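Local coordinates for BREX protein BrxA (Magnetospirillum magneticum, PDB 3BHW) that probably takes part in a type 1 BREX system, which protects bacteria from double-stranded DNA phage by blocking replication of the phage DNA without degrading it, at residues W38-I42 and E43-V47; D111-M115 and F116-L120; W125-Y128 and L129-C132; E180-S183 and Y184-N188. All coordinates share one frame; numbering follows the deposited sequence. Where two conformers were deposited one is given.

Interaction 1 of 4, residues W38-I42 and E43-V47; sequences WRHAI and EVENV
Arg39 and Glu43, one turn apart on helix 35-43, slant across each other so that the guanidinium offers its edge to the carboxylate while the two planes stand 70° apart. The pairing is uneven: Arg39 NH2 lies 2.8 Å from Glu43 OE1 in a salt bridge, whereas Arg39 NE makes a weak bond of 3.0 Å to Glu43 OE2. The position of OE1 is somewhat uncertain, and the same oxygen forms a second salt bridge with Lys57.

His40 is approached in two different ways. Its ring swings anti to the backbone N (chi1 -178°), which brings one face beneath branched Val44; Val44 CB sits 3.8 Å from the ring centroid, a CH-pi contact offset toward the rim. Glu45 instead comes to the ring edge, with Glu45 OE2 in the ring plane and 3.1 Å from His40 CD2.

The backbone widens here as the helix ends. His40 O accepts both Val44 N and Glu45 N, which arrive from opposite faces of the carbonyl plane. Val47 N reaches back six residues to Ala41 O at 3.0 Å, past Asn46, whose positive phi suits an asparagine. A water bridges Ile42 O and Asn46 OD1, and Asn46 ND2 binds Arg50 O. Small Ala41 lets Val47 CG2 approach its CB to 4.3 Å, while Val47 also touches Ile24 and Leu28 of helix 19-31.

The last carbonyls of the helix are thus satisfied by later amides and water, and Arg39 and Lys57, both near Glu43, would probably favour its ionised form.

Interaction 2 of 4, residues D111-M115 and F116-L120; sequences DQFRM and FRPDL
Gln112 and Asp119 are brought together by a chain that leaves helix 99-112 through a type I beta turn, closed by Met115 N to Gln112 O at 2.9 Å, and then doubles back in extended form after Arg117, which has positive phi.

The one hydrogen bond between 111-115 and 116-120 runs from Gln112 NE2 to Asp119 O, 2.8 Å long and nearly straight at 166°. The acceptor lies in the plane of the Gln112 amide, although the donor is tilted out of the plane of the Asp119 carbonyl. A bend at chi2 (-58°) curls the glutamine over so that its amide can meet this backbone oxygen; a long, uncharged donor suits the gap between helix end and returning chain. Gln112 CG meanwhile rests 4.0 Å from Leu120 CD1.

Pro118 packs against the turn itself. Its CB is 3.3 Å from Gln112 O, and its CG lies 4.0 Å from Phe113 CD1, the two side chains crossing at about a right angle. The rigid proline ring suits this place, holding CB and CG against the turn carbonyl and Phe113. On the other flank, flexible Met115 lays its CE 3.5 Å from Asp119 OD1.

Pro118 and Leu120 pair through their backbones with Leu172 and Tyr170 respectively, in the order expected of antiparallel extended chains, and Leu120 packs on Phe104 and Val109. This is a nine-residue alpha-alpha connection: a helix that runs out into a type I beta turn, leading to helix 122-135 in an all-helical fold.

Interaction 3 of 4, residues W125-Y128 and L129-C132; sequences WDQY and LEQC
Cys132 places its sulfur over a face of the Tyr128 ring, a sulfur-aromatic contact made within a single helix. The SG to ring-centroid distance is 3.5 Å, and the sulfur is shifted toward the hydroxyl end, coming within 3.3 Å of Tyr128 CZ. Tyr128 projects outward from the helix (chi1 166°), and Cys132, its SG beside its backbone N (chi1 -72°), leans back over the ring, where a small, polarisable thiol can settle close to the pi cloud. Tyr128 OH bonds Leu100 O of helix 99-112, fixing the far end of the ring.

A second pair four residues apart, Trp125 and Leu129, packs alongside. Leu129 CG lies above a face of the five-membered ring, off-centre at 4.2 Å from its centroid, and Leu129 CD1 approaches Trp125 NE1 to 3.4 Å. The two side chains lie aslant. Broad Trp125 suits a position between two helices: it meets Phe104 edge-to-face and touches Ala151 and Val154 of helix 145-161.

Straight backbone bonds such as Leu129 N to Trp125 O, 3.0 Å, keep these pairs four residues apart in line. The pattern is that of an amphipathic helix, with its aromatic side buried in a helical bundle and Asp126, Gln127 and Glu130 toward solvent.

Interaction 4 of 4, residues E180-S183 and Y184-N188; sequences EVMS and YLREN
Arg186 reaches back along helix 179-187 to Met182, one turn earlier, touching its carbonyl near the start and its side chain at the end. Its CB starts 3.6 Å from Met182 O, the carbonyl that also receives Arg186 N at 3.0 Å. CG stands beside the backbone N (chi1 -65°) and comes closer still, 3.2 Å from the same oxygen. From CG to NE the chain is extended, after which a turn at chi4 (83°) brings the flat head back toward the methionine. CZ then lies 4.0 Å from Met182 CB and NH1 3.7 Å from it. At the other tip, NH2 is 3.9 Å from Met182 CE, a methyl group that sits over one guanidinium face. Met182, bent at chi2 and chi3, is pliant enough to follow this surface, and its CE and SD bridge the charged group and apolar Leu185.

Leu185 CD1 also meets Val181 CG1, these two side chains pointing the same way into the core; Leu185 reaches Val193 of helix 191-197, and Val181 touches Met77 of helix 72-80. At the helix end Asn188 turns its amide back, so that Tyr184 O is gripped by both Asn188 N and Asn188 ND2, the latter at 2.8 Å, from opposite faces of the carbonyl plane. Tyr184 OH bonds Gly71 N.

Met182 covers a guanidinium face with a methyl and offers no acceptor there, so van der Waals and charge-induced dipole attraction probably dominate; any guanidinium hydrogen bonds would lie in its plane.

Overall arrangement
The four contacts are local ones, strung in series along a helical chain and spread over its periphery, their centres 16 to 23 Å from that of the chain. Interactions 2 and 3 are the nearest neighbours, with centres 18 Å apart and nearest atoms about 6 Å apart; they sit on consecutive parts of the chain, and Phe104 of helix 99-112 touches both, through Leu120 and through Trp125 and Tyr128. Interaction 1 lies across the chain's centre from these two, 43 Å from interaction 2 between centres. Interaction 4 stands apart, its centre 27 Å or more from each of the others. No active site or ligand is known to relate them.

Interaction 1 of 4, residues W38-I42 and E43-V47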
loop_
_atom_site.group_PDB
_atom_site.type_symbol
_atom_site.label_atom_id
_atom_site.label_comp_id
_atom_site.label_asym_id
_atom_site.label_seq_id
_atom_site.Cartn_x
_atom_site.Cartn_y
_atom_site.Cartn_z
ATOM N N TRP A 38 -12.223 17.492 -7.650
ATOM C CA TRP A 38 -11.161 16.720 -6.998
ATOM C C TRP A 38 -9.835 17.359 -7.247
ATOM O O TRP A 38 -9.084 17.652 -6.315
ATOM C CB TRP A 38 -11.127 15.254 -7.458
ATOM C CG TRP A 38 -9.733 14.611 -7.405
ATOM C CD1 TRP A 38 -8.939 14.326 -8.476
ATOM C CD2 TRP A 38 -9.010 14.158 -6.245
ATOM N NE1 TRP A 38 -7.778 13.727 -8.066
ATOM C CE2 TRP A 38 -7.792 13.611 -6.703
ATOM C CE3 TRP A 38 -9.294 14.121 -4.874
ATOM C CZ2 TRP A 38 -6.827 13.078 -5.836
ATOM C CZ3 TRP A 38 -8.339 13.596 -4.012
ATOM C CH2 TRP A 38 -7.116 13.079 -4.497
ATOM N N ARG A 39 -9.581 17.647 -8.521
ATOM C CA ARG A 39 -8.326 18.332 -8.937
ATOM C C ARG A 39 -8.185 19.750 -8.390
ATOM O O ARG A 39 -7.088 20.149 -7.959
ATOM C CB ARG A 39 -8.139 18.337 -10.452
ATOM C CG ARG A 39 -7.844 16.971 -11.050
ATOM C CD ARG A 39 -7.221 17.077 -12.462
ATOM N NE ARG A 39 -6.084 18.000 -12.487
ATOM C CZ ARG A 39 -5.543 18.528 -13.587
ATOM N NH1 ARG A 39 -5.984 18.201 -14.808
ATOM N NH2 ARG A 39 -4.537 19.387 -13.466
ATOM N N HIS A 40 -9.265 20.515 -8.417
ATOM C CA HIS A 40 -9.267 21.821 -7.765
ATOM C C HIS A 40 -8.908 21.728 -6.267
ATOM O O HIS A 40 -8.065 22.512 -5.818
ATOM C CB HIS A 40 -10.597 22.533 -7.955
ATOM C CG HIS A 40 -10.629 23.899 -7.344
ATOM N ND1 HIS A 40 -10.276 25.023 -8.030
ATOM C CD2 HIS A 40 -10.927 24.310 -6.090
ATOM C CE1 HIS A 40 -10.352 26.078 -7.248
ATOM N NE2 HIS A 40 -10.800 25.681 -6.063
ATOM N N ALA A 41 -9.558 20.817 -5.508
ATOM C CA ALA A 41 -9.290 20.648 -4.057
ATOM C C ALA A 41 -7.807 20.334 -3.750
ATOM O O ALA A 41 -7.202 20.830 -2.776
ATOM C CB ALA A 41 -10.201 19.527 -3.505
ATOM N N ILE A 42 -7.203 19.501 -4.589
ATOM C CA ILE A 42 -5.811 19.116 -4.394
ATOM C C ILE A 42 -4.859 20.235 -4.820
ATOM O O ILE A 42 -3.974 20.634 -4.079
ATOM C CB ILE A 42 -5.469 17.743 -5.116
ATOM C CG1 ILE A 42 -5.403 17.895 -6.649
ATOM C CG2 ILE A 42 -6.486 16.694 -4.726
ATOM C CD1 ILE A 42 -5.091 16.605 -7.493
ATOM N N GLU A 43 -5.070 20.729 -6.023
ATOM C CA GLU A 43 -4.109 21.570 -6.707
ATOM C C GLU A 43 -4.220 23.055 -6.407
ATOM O O GLU A 43 -3.234 23.764 -6.497
ATOM C CB GLU A 43 -4.255 21.391 -8.225
ATOM C CG GLU A 43 -4.039 19.986 -8.738
ATOM C CD GLU A 43 -4.331 19.856 -10.215
ATOM O OE1 GLU A 43 -3.501 19.252 -10.912
ATOM O OE2 GLU A 43 -5.392 20.316 -10.689
ATOM N N VAL A 44 -5.431 23.513 -6.108
ATOM C CA VAL A 44 -5.748 24.956 -5.968
ATOM C C VAL A 44 -6.146 25.301 -4.515
ATOM O O VAL A 44 -5.542 26.211 -3.888
ATOM C CB VAL A 44 -6.854 25.378 -6.994
ATOM C CG1 VAL A 44 -7.060 26.874 -6.985
ATOM C CG2 VAL A 44 -6.502 24.930 -8.451
ATOM N N GLU A 45 -7.134 24.593 -3.962
ATOM C CA GLU A 45 -7.466 24.748 -2.555
ATOM C C GLU A 45 -6.350 24.200 -1.664
ATOM O O GLU A 45 -6.214 24.594 -0.494
ATOM C CB GLU A 45 -8.781 24.042 -2.223
ATOM C CG GLU A 45 -9.985 24.651 -2.903
ATOM C CD GLU A 45 -11.288 24.007 -2.462
ATOM O OE1 GLU A 45 -11.666 24.162 -1.279
ATOM O OE2 GLU A 45 -11.954 23.380 -3.295
ATOM N N ASN A 46 -5.527 23.314 -2.214
ATOM C CA ASN A 46 -4.371 22.816 -1.459
ATOM C C ASN A 46 -4.745 22.106 -0.151
ATOM O O ASN A 46 -4.118 22.333 0.911
ATOM C CB ASN A 46 -3.366 23.949 -1.185
ATOM C CG ASN A 46 -2.009 23.430 -0.716
ATOM O OD1 ASN A 46 -1.596 22.311 -1.048
ATOM N ND2 ASN A 46 -1.333 24.234 0.079
ATOM N N VAL A 47 -5.709 21.193 -0.252
ATOM C CA VAL A 47 -6.205 20.454 0.928
ATOM C C VAL A 47 -5.145 19.582 1.593
ATOM O O VAL A 47 -5.304 19.217 2.769
ATOM C CB VAL A 47 -7.505 19.652 0.621
ATOM C CG1 VAL A 47 -8.652 20.615 0.309
ATOM C CG2 VAL A 47 -7.293 18.671 -0.522
HETATM O O HOH W 1 -2.947 19.674 -1.681
#

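Interaction 2 of 4, residues D111-M115 and F116-L120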
loop_
_atom_site.group_PDB
_atom_site.type_symbol
_atom_site.label_atom_id
_atom_site.label_comp_id
_atom_site.label_asym_id
_atom_site.label_seq_id
_atom_site.Cartn_x
_atom_site.Cartn_y
_atom_site.Cartn_z
ATOM N N ASP A 111 7.611 -16.291 3.278
ATOM C CA ASP A 111 8.531 -17.406 3.519
ATOM C C ASP A 111 9.681 -17.044 4.447
ATOM O O ASP A 111 10.244 -17.909 5.110
ATOM C CB ASP A 111 9.076 -17.985 2.205
ATOM C CG ASP A 111 9.229 -19.517 2.264
ATOM O OD1 ASP A 111 8.329 -20.190 2.791
ATOM O OD2 ASP A 111 10.231 -20.042 1.795
ATOM N N GLN A 112 10.046 -15.774 4.505
ATOM C CA GLN A 112 11.084 -15.328 5.449
ATOM C C GLN A 112 10.669 -15.578 6.888
ATOM O O GLN A 112 11.513 -15.820 7.715
ATOM C CB GLN A 112 11.424 -13.834 5.292
ATOM C CG GLN A 112 12.210 -13.515 4.058
ATOM C CD GLN A 112 13.531 -14.287 3.994
ATOM O OE1 GLN A 112 13.581 -15.416 3.477
ATOM N NE2 GLN A 112 14.578 -13.713 4.548
ATOM N N PHE A 113 9.386 -15.462 7.189
ATOM C CA PHE A 113 8.892 -15.668 8.555
ATOM C C PHE A 113 9.040 -17.134 8.964
ATOM O O PHE A 113 8.634 -17.540 10.067
ATOM C CB PHE A 113 7.450 -15.183 8.702
ATOM C CG PHE A 113 7.329 -13.699 8.993
ATOM C CD1 PHE A 113 7.503 -13.236 10.282
ATOM C CD2 PHE A 113 7.067 -12.776 7.979
ATOM C CE1 PHE A 113 7.418 -11.914 10.597
ATOM C CE2 PHE A 113 6.951 -11.429 8.284
ATOM C CZ PHE A 113 7.133 -10.987 9.599
ATOM N N ARG A 114 9.609 -17.942 8.072
ATOM C CA ARG A 114 9.967 -19.264 8.501
ATOM C C ARG A 114 11.336 -19.321 9.174
ATOM O O ARG A 114 11.593 -20.213 9.947
ATOM C CB ARG A 114 9.844 -20.273 7.407
ATOM C CG ARG A 114 9.383 -21.540 8.006
ATOM C CD ARG A 114 9.159 -22.511 6.930
ATOM N NE ARG A 114 9.452 -23.822 7.436
ATOM C CZ ARG A 114 9.395 -24.908 6.695
ATOM N NH1 ARG A 114 9.664 -26.077 7.218
ATOM N NH2 ARG A 114 9.123 -24.812 5.382
ATOM N N MET A 115 12.221 -18.391 8.847
ATOM C CA MET A 115 13.523 -18.344 9.537
ATOM C C MET A 115 13.352 -18.144 11.032
ATOM O O MET A 115 12.271 -17.750 11.520
ATOM C CB MET A 115 14.331 -17.131 9.057
ATOM C CG MET A 115 15.020 -17.168 7.726
ATOM S SD MET A 115 15.344 -15.414 7.422
ATOM C CE MET A 115 16.862 -15.138 8.263
ATOM N N PHE A 116 14.424 -18.401 11.770
ATOM C CA PHE A 116 14.596 -17.896 13.126
ATOM C C PHE A 116 15.125 -16.473 12.993
ATOM O O PHE A 116 16.108 -16.282 12.282
ATOM C CB PHE A 116 15.615 -18.770 13.860
ATOM C CG PHE A 116 16.082 -18.207 15.186
ATOM C CD1 PHE A 116 15.204 -18.066 16.256
ATOM C CD2 PHE A 116 17.417 -17.856 15.367
ATOM C CE1 PHE A 116 15.642 -17.565 17.479
ATOM C CE2 PHE A 116 17.865 -17.362 16.583
ATOM C CZ PHE A 116 16.974 -17.213 17.644
ATOM N N ARG A 117 14.520 -15.513 13.678
ATOM C CA ARG A 117 14.862 -14.101 13.491
ATOM C C ARG A 117 14.775 -13.774 12.010
ATOM O O ARG A 117 15.801 -13.585 11.363
ATOM C CB ARG A 117 16.274 -13.794 13.990
ATOM C CG ARG A 117 16.561 -14.320 15.377
ATOM C CD ARG A 117 16.686 -13.232 16.381
ATOM N NE ARG A 117 17.392 -13.819 17.504
ATOM C CZ ARG A 117 17.485 -13.307 18.720
ATOM N NH1 ARG A 117 18.149 -13.977 19.644
ATOM N NH2 ARG A 117 16.921 -12.145 19.011
ATOM N N PRO A 118 13.549 -13.759 11.468
ATOM C CA PRO A 118 13.362 -13.412 10.077
ATOM C C PRO A 118 13.926 -12.016 9.784
ATOM O O PRO A 118 13.838 -11.099 10.625
ATOM C CB PRO A 118 11.849 -13.433 9.908
ATOM C CG PRO A 118 11.311 -14.239 11.026
ATOM C CD PRO A 118 12.281 -14.090 12.146
ATOM N N ASP A 119 14.527 -11.882 8.607
ATOM C CA ASP A 119 14.924 -10.586 8.088
ATOM C C ASP A 119 14.528 -10.414 6.631
ATOM O O ASP A 119 14.070 -11.376 5.954
ATOM C CB ASP A 119 16.429 -10.354 8.307
ATOM C CG ASP A 119 17.309 -11.378 7.621
ATOM O OD1 ASP A 119 16.903 -12.028 6.650
ATOM O OD2 ASP A 119 18.479 -11.500 8.050
ATOM N N LEU A 120 14.707 -9.186 6.139
ATOM C CA LEU A 120 14.383 -8.898 4.751
ATOM C C LEU A 120 15.426 -7.947 4.180
ATOM O O LEU A 120 15.144 -6.799 3.914
ATOM C CB LEU A 120 12.971 -8.295 4.678
ATOM C CG LEU A 120 12.289 -8.251 3.302
ATOM C CD1 LEU A 120 11.949 -9.673 2.844
ATOM C CD2 LEU A 120 11.030 -7.382 3.314
#

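Interaction 3 of 4, residues W125-Y128 and L129-C132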
loop_
_atom_site.group_PDB
_atom_site.type_symbol
_atom_site.label_atom_id
_atom_site.label_comp_id
_atom_site.label_asym_id
_atom_site.label_seq_id
_atom_site.Cartn_x
_atom_site.Cartn_y
_atom_site.Cartn_z
ATOM N N TRP A 125 14.870 -7.958 -2.157
ATOM C CA TRP A 125 14.076 -7.141 -3.059
ATOM C C TRP A 125 14.666 -7.176 -4.462
ATOM O O TRP A 125 13.947 -7.377 -5.401
ATOM C CB TRP A 125 13.950 -5.709 -2.566
ATOM C CG TRP A 125 13.328 -4.824 -3.563
ATOM C CD1 TRP A 125 13.985 -3.978 -4.395
ATOM C CD2 TRP A 125 11.931 -4.715 -3.902
ATOM N NE1 TRP A 125 13.096 -3.330 -5.223
ATOM C CE2 TRP A 125 11.828 -3.751 -4.929
ATOM C CE3 TRP A 125 10.760 -5.306 -3.423
ATOM C CZ2 TRP A 125 10.621 -3.392 -5.492
ATOM C CZ3 TRP A 125 9.535 -4.914 -3.996
ATOM C CH2 TRP A 125 9.490 -3.968 -5.018
ATOM N N ASP A 126 15.986 -7.004 -4.546
ATOM C CA ASP A 126 16.724 -7.060 -5.788
ATOM C C ASP A 126 16.435 -8.332 -6.571
ATOM O O ASP A 126 16.131 -8.280 -7.757
ATOM C CB ASP A 126 18.216 -7.013 -5.456
ATOM C CG ASP A 126 18.769 -5.610 -5.457
ATOM O OD1 ASP A 126 18.006 -4.637 -5.264
ATOM O OD2 ASP A 126 19.999 -5.485 -5.648
ATOM N N GLN A 127 16.536 -9.472 -5.893
ATOM C CA GLN A 127 16.398 -10.769 -6.512
ATOM C C GLN A 127 14.923 -11.039 -6.891
ATOM O O GLN A 127 14.625 -11.682 -7.896
ATOM C CB GLN A 127 16.996 -11.850 -5.600
ATOM C CG GLN A 127 18.487 -11.628 -5.343
ATOM C CD GLN A 127 19.037 -12.377 -4.125
ATOM O OE1 GLN A 127 20.089 -11.994 -3.559
ATOM N NE2 GLN A 127 18.383 -13.481 -3.758
ATOM N N TYR A 128 14.017 -10.477 -6.124
ATOM C CA TYR A 128 12.570 -10.526 -6.433
ATOM C C TYR A 128 12.294 -9.799 -7.740
ATOM O O TYR A 128 11.565 -10.302 -8.583
ATOM C CB TYR A 128 11.755 -9.947 -5.244
ATOM C CG TYR A 128 10.298 -9.629 -5.558
ATOM C CD1 TYR A 128 9.343 -10.647 -5.674
ATOM C CD2 TYR A 128 9.894 -8.308 -5.736
ATOM C CE1 TYR A 128 8.003 -10.351 -5.947
ATOM C CE2 TYR A 128 8.571 -7.997 -6.047
ATOM C CZ TYR A 128 7.630 -9.004 -6.148
ATOM O OH TYR A 128 6.312 -8.736 -6.465
ATOM N N LEU A 129 12.826 -8.592 -7.861
ATOM C CA LEU A 129 12.720 -7.897 -9.136
ATOM C C LEU A 129 13.283 -8.696 -10.292
ATOM O O LEU A 129 12.658 -8.760 -11.329
ATOM C CB LEU A 129 13.354 -6.528 -9.062
ATOM C CG LEU A 129 12.491 -5.517 -8.323
ATOM C CD1 LEU A 129 13.114 -4.148 -8.498
ATOM C CD2 LEU A 129 11.082 -5.521 -8.874
ATOM N N GLU A 130 14.461 -9.296 -10.127
ATOM C CA GLU A 130 15.006 -10.229 -11.144
ATOM C C GLU A 130 13.975 -11.296 -11.582
ATOM O O GLU A 130 13.745 -11.508 -12.784
ATOM C CB GLU A 130 16.297 -10.893 -10.634
ATOM C CG GLU A 130 17.528 -10.008 -10.811
ATOM C CD GLU A 130 18.832 -10.671 -10.366
ATOM O OE1 GLU A 130 18.926 -11.122 -9.189
ATOM O OE2 GLU A 130 19.791 -10.685 -11.186
ATOM N N GLN A 131 13.337 -11.941 -10.603
ATOM C CA GLN A 131 12.273 -12.898 -10.840
ATOM C C GLN A 131 11.047 -12.289 -11.532
ATOM O O GLN A 131 10.461 -12.910 -12.405
ATOM C CB GLN A 131 11.821 -13.482 -9.503
ATOM C CG GLN A 131 11.567 -14.973 -9.510
ATOM C CD GLN A 131 12.827 -15.790 -9.272
ATOM O OE1 GLN A 131 13.696 -15.915 -10.146
ATOM N NE2 GLN A 131 12.927 -16.359 -8.087
ATOM N N CYS A 132 10.632 -11.093 -11.107
ATOM C CA CYS A 132 9.462 -10.438 -11.685
ATOM C C CYS A 132 9.685 -10.239 -13.174
ATOM O O CYS A 132 8.776 -10.490 -13.960
ATOM C CB CYS A 132 9.159 -9.089 -10.993
ATOM S SG CYS A 132 8.474 -9.235 -9.315
#

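Interaction 4 of 4, residues E180-S183 and Y184-N188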
loop_
_atom_site.group_PDB
_atom_site.type_symbol
_atom_site.label_atom_id
_atom_site.label_comp_id
_atom_site.label_asym_id
_atom_site.label_seq_id
_atom_site.Cartn_x
_atom_site.Cartn_y
_atom_site.Cartn_z
ATOM N N GLU A 180 -11.162 -5.179 12.426
ATOM C CA GLU A 180 -12.022 -4.297 11.629
ATOM C C GLU A 180 -11.590 -4.309 10.158
ATOM O O GLU A 180 -12.394 -4.364 9.258
ATOM C CB GLU A 180 -11.877 -2.890 12.139
ATOM C CG GLU A 180 -13.087 -2.022 11.983
ATOM C CD GLU A 180 -12.969 -0.819 12.872
ATOM O OE1 GLU A 180 -12.619 -1.008 14.058
ATOM O OE2 GLU A 180 -13.202 0.306 12.385
ATOM N N VAL A 181 -10.292 -4.286 9.924
ATOM C CA VAL A 181 -9.836 -4.298 8.548
ATOM C C VAL A 181 -10.098 -5.660 7.924
ATOM O O VAL A 181 -10.611 -5.756 6.787
ATOM C CB VAL A 181 -8.357 -3.932 8.518
ATOM C CG1 VAL A 181 -7.741 -4.357 7.155
ATOM C CG2 VAL A 181 -8.229 -2.407 8.823
ATOM N N MET A 182 -9.764 -6.708 8.670
ATOM C CA MET A 182 -9.946 -8.073 8.156
ATOM C C MET A 182 -11.420 -8.397 7.838
ATOM O O MET A 182 -11.690 -9.120 6.870
ATOM C CB MET A 182 -9.330 -9.150 9.075
ATOM C CG MET A 182 -7.808 -9.102 9.266
ATOM S SD MET A 182 -6.797 -9.167 7.702
ATOM C CE MET A 182 -7.605 -10.589 6.953
ATOM N N SER A 183 -12.342 -7.892 8.670
ATOM C CA SER A 183 -13.771 -8.115 8.469
ATOM C C SER A 183 -14.193 -7.450 7.159
ATOM O O SER A 183 -14.928 -8.056 6.355
ATOM C CB SER A 183 -14.587 -7.642 9.707
ATOM O OG SER A 183 -16.000 -7.802 9.567
ATOM N N TYR A 184 -13.725 -6.225 6.930
ATOM C CA TYR A 184 -14.027 -5.545 5.679
ATOM C C TYR A 184 -13.549 -6.352 4.459
ATOM O O TYR A 184 -14.310 -6.572 3.534
ATOM C CB TYR A 184 -13.450 -4.099 5.637
ATOM C CG TYR A 184 -13.593 -3.465 4.266
ATOM C CD1 TYR A 184 -14.740 -2.732 3.912
ATOM C CD2 TYR A 184 -12.642 -3.701 3.264
ATOM C CE1 TYR A 184 -14.912 -2.207 2.630
ATOM C CE2 TYR A 184 -12.796 -3.163 1.965
ATOM C CZ TYR A 184 -13.948 -2.425 1.670
ATOM O OH TYR A 184 -14.115 -1.908 0.411
ATOM N N LEU A 185 -12.316 -6.849 4.545
ATOM C CA LEU A 185 -11.704 -7.626 3.455
ATOM C C LEU A 185 -12.424 -8.932 3.148
ATOM O O LEU A 185 -12.609 -9.248 1.976
ATOM C CB LEU A 185 -10.222 -7.876 3.722
ATOM C CG LEU A 185 -9.252 -6.685 3.659
ATOM C CD1 LEU A 185 -7.887 -7.178 4.125
ATOM C CD2 LEU A 185 -9.182 -5.934 2.252
ATOM N N ARG A 186 -12.811 -9.671 4.197
ATOM C CA ARG A 186 -13.574 -10.931 4.051
ATOM C C ARG A 186 -14.916 -10.610 3.423
ATOM O O ARG A 186 -15.313 -11.230 2.415
ATOM C CB ARG A 186 -13.727 -11.670 5.386
ATOM C CG ARG A 186 -12.377 -12.147 5.933
ATOM C CD ARG A 186 -12.462 -13.335 6.842
ATOM N NE ARG A 186 -11.194 -13.504 7.544
ATOM C CZ ARG A 186 -10.871 -12.830 8.644
ATOM N NH1 ARG A 186 -11.733 -11.956 9.171
ATOM N NH2 ARG A 186 -9.694 -13.028 9.217
ATOM N N GLU A 187 -15.607 -9.622 3.997
ATOM C CA GLU A 187 -16.966 -9.286 3.557
ATOM C C GLU A 187 -17.022 -8.794 2.108
ATOM O O GLU A 187 -18.049 -8.940 1.439
ATOM C CB GLU A 187 -17.625 -8.297 4.528
ATOM C CG GLU A 187 -17.823 -8.911 5.940
ATOM C CD GLU A 187 -18.340 -7.916 6.978
ATOM O OE1 GLU A 187 -18.830 -6.824 6.582
ATOM O OE2 GLU A 187 -18.290 -8.247 8.187
ATOM N N ASN A 188 -15.895 -8.246 1.640
ATOM C CA ASN A 188 -15.744 -7.779 0.275
ATOM C C ASN A 188 -14.975 -8.730 -0.617
ATOM O O ASN A 188 -14.592 -8.354 -1.741
ATOM C CB ASN A 188 -15.191 -6.371 0.264
ATOM C CG ASN A 188 -16.209 -5.383 0.735
ATOM O OD1 ASN A 188 -17.046 -4.907 -0.052
ATOM N ND2 ASN A 188 -16.182 -5.080 2.012
#